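Local coordinates for DPS family dna-binding stress response protein (Thermosynechococcus elongatus, PDB 2C41), which binds and oxidises iron as a Dps-family antioxidant protein of the ferritin-like fold, and may also bind DNA, at the interface of chains A and B. Residues are numbered along the deposited sequence; one frame, centred on the assembly and turned at random. Chains: chain A/B, DPS family dna-binding stress response protein.

The interface of chains A and B. Residues chain A 133, 136-137, 140-141; chain B 65, 68, 126-127.
A:Thr133, A:Val136, A:Gln137, A:Gln140 and A:Lys141 lie along one side of helix 126-149 of chain A and meet two helix ends of chain B, the C-terminal turn of 41-68 (B:Arg65, B:Met68) and the start of 126-150 (B:Ile126, B:Gly127). B:Arg65 meets the amide of A:Gln140 with the NH1/NH2 end of its guanidinium. B:Arg65 NH1 donates to A:Gln140 OE1, the amide oxygen, at 2.7 Å, and B:Arg65 NH2 to the same atom at 2.9 Å. OE1 lies at the edge of the guanidinium, in its plane. Both nitrogens reach it from the same face of the amide, and the two planes are 55° apart. The guanidinium also passes beside A:Gln137, whose CG is 3.7 Å from B:Arg65 NH1. An alanine in place of B:Arg65 would probably leave A:Gln140 OE1 without these two donors and its amide freer to turn. A:Gln137 lays its extended chain over B:Gly127, with CG 3.6 Å from the glycine CA. With chi1 at 63°, CG1 of B:Ile126 is flanked by both backbone branches, and the extended arm beyond it carries CD1 to A:Thr133, 3.5 Å from OG1. A:Val136 CG1 borders the same isoleucine. B:Met68 turns its sulfur SD to the backbone of A:Lys141, 3.8 Å from CA. A water bridges the backbone carbonyl oxygens of A:Gln140 and B:Met68. This patch joins the flank of one helical bundle to the end of another within the Dps dodecamer.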
ATOM      1  N   THR A 133      27.285  -2.466  16.965  1.00 13.38           N
ATOM      2  CA  THR A 133      27.580  -1.136  16.419  1.00 13.45           C
ATOM      3  C   THR A 133      26.308  -0.441  15.900  1.00 13.42           C
ATOM      4  O   THR A 133      26.099   0.757  16.140  1.00 13.41           O
ATOM      5  CB  THR A 133      28.654  -1.248  15.322  1.00 13.77           C
ATOM      6  OG1 THR A 133      29.869  -1.772  15.899  1.00 14.02           O
ATOM      7  CG2 THR A 133      28.927   0.108  14.675  1.00 13.58           C
ATOM      8  N   VAL A 136      23.665   0.023  19.130  1.00 12.84           N
ATOM      9  CA  VAL A 136      24.049   1.020  20.130  1.00 12.85           C
ATOM     10  C   VAL A 136      23.582   2.422  19.748  1.00 12.72           C
ATOM     11  O   VAL A 136      23.268   3.226  20.620  1.00 12.67           O
ATOM     12  CB  VAL A 136      25.564   0.989  20.463  1.00 12.63           C
ATOM     13  CG1 VAL A 136      26.413   1.649  19.350  1.00 12.78           C
ATOM     14  CG2 VAL A 136      25.820   1.633  21.807  1.00 13.54           C
ATOM     15  N   GLN A 137      23.498   2.676  18.443  1.00 12.59           N
ATOM     16  CA  GLN A 137      23.059   3.973  17.929  1.00 12.96           C
ATOM     17  C   GLN A 137      21.588   4.263  18.266  1.00 12.91           C
ATOM     18  O   GLN A 137      21.217   5.407  18.560  1.00 12.74           O
ATOM     19  CB  GLN A 137      23.305   4.046  16.428  1.00 12.94           C
ATOM     20  CG  GLN A 137      24.788   4.043  16.061  1.00 13.84           C
ATOM     21  CD  GLN A 137      25.021   3.840  14.585  1.00 13.85           C
ATOM     22  OE1 GLN A 137      25.514   2.786  14.154  1.00 15.87           O
ATOM     23  NE2 GLN A 137      24.662   4.838  13.793  1.00 12.88           N
ATOM     24  N   GLN A 140      21.573   5.233  21.825  1.00 13.10           N
ATOM     25  CA  GLN A 140      22.073   6.608  21.933  1.00 12.99           C
ATOM     26  C   GLN A 140      20.977   7.612  21.558  1.00 13.13           C
ATOM     27  O   GLN A 140      20.855   8.663  22.181  1.00 13.46           O
ATOM     28  CB  GLN A 140      23.350   6.777  21.098  1.00 12.67           C
ATOM     29  CG  GLN A 140      24.559   6.010  21.694  1.00 12.93           C
ATOM     30  CD  GLN A 140      25.741   5.896  20.742  1.00 13.46           C
ATOM     31  OE1 GLN A 140      25.580   5.718  19.527  1.00 13.85           O
ATOM     32  NE2 GLN A 140      26.949   5.973  21.303  1.00 14.82           N
ATOM     33  N   LYS A 141      20.165   7.274  20.560  1.00 13.21           N
ATOM     34  CA  LYS A 141      19.004   8.107  20.218  1.00 13.25           C
ATOM     35  C   LYS A 141      18.009   8.168  21.378  1.00 13.04           C
ATOM     36  O   LYS A 141      17.561   9.256  21.757  1.00 13.02           O
ATOM     37  CB  LYS A 141      18.302   7.592  18.962  1.00 13.12           C
ATOM     38  CG  LYS A 141      17.087   8.440  18.574  1.00 14.15           C
ATOM     39  CD  LYS A 141      16.366   7.878  17.355  1.00 16.53           C
ATOM     40  CE  LYS A 141      15.620   6.578  17.675  1.00 17.86           C
ATOM     41  NZ  LYS A 141      14.811   6.145  16.486  1.00 19.13           N
TER
ATOM     42  N   ARG B  65      23.320  13.022  15.161  1.00 13.48           N
ATOM     43  CA  ARG B  65      24.474  12.329  15.746  1.00 13.55           C
ATOM     44  C   ARG B  65      25.190  13.213  16.778  1.00 13.76           C
ATOM     45  O   ARG B  65      25.585  12.738  17.841  1.00 13.51           O
ATOM     46  CB  ARG B  65      25.451  11.833  14.680  1.00 13.67           C
ATOM     47  CG  ARG B  65      26.535  10.882  15.237  1.00 13.44           C
ATOM     48  CD  ARG B  65      25.966   9.529  15.629  1.00 13.88           C
ATOM     49  NE  ARG B  65      26.919   8.735  16.414  1.00 13.48           N
ATOM     50  CZ  ARG B  65      26.577   7.774  17.266  1.00 13.61           C
ATOM     51  NH1 ARG B  65      25.299   7.474  17.449  1.00 13.39           N
ATOM     52  NH2 ARG B  65      27.518   7.115  17.954  1.00 13.54           N
ATOM     53  N   MET B  68      23.239  13.144  19.972  1.00 15.79           N
ATOM     54  CA  MET B  68      23.353  11.850  20.624  1.00 17.06           C
ATOM     55  C   MET B  68      24.681  11.700  21.360  1.00 16.54           C
ATOM     56  O   MET B  68      24.822  10.822  22.218  1.00 16.89           O
ATOM     57  CB  MET B  68      23.190  10.739  19.600  1.00 16.49           C
ATOM     58  CG  MET B  68      21.767  10.579  19.113  1.00 18.48           C
ATOM     59  SD  MET B  68      21.679   9.356  17.796  1.00 22.48           S
ATOM     60  CE  MET B  68      21.421  10.376  16.386  1.00 22.49           C
ATOM     61  N   ILE B 126      32.093   3.816  17.942  1.00 14.35           N
ATOM     62  CA  ILE B 126      31.755   2.856  16.894  1.00 14.13           C
ATOM     63  C   ILE B 126      30.530   3.279  16.088  1.00 13.83           C
ATOM     64  O   ILE B 126      30.453   3.009  14.891  1.00 13.55           O
ATOM     65  CB  ILE B 126      31.593   1.419  17.451  1.00 14.38           C
ATOM     66  CG1 ILE B 126      30.423   1.337  18.445  1.00 14.17           C
ATOM     67  CG2 ILE B 126      32.931   0.936  18.060  1.00 14.52           C
ATOM     68  CD1 ILE B 126      30.188  -0.062  18.988  1.00 14.79           C
ATOM     69  N   GLY B 127      29.594   3.957  16.745  1.00 13.73           N
ATOM     70  CA  GLY B 127      28.384   4.443  16.087  1.00 13.60           C
ATOM     71  C   GLY B 127      28.665   5.470  15.006  1.00 13.81           C
ATOM     72  O   GLY B 127      28.161   5.361  13.883  1.00 13.26           O
TER
HETATM   73  O   HOH W   1      23.010   9.410  23.724  1.00 15.04           O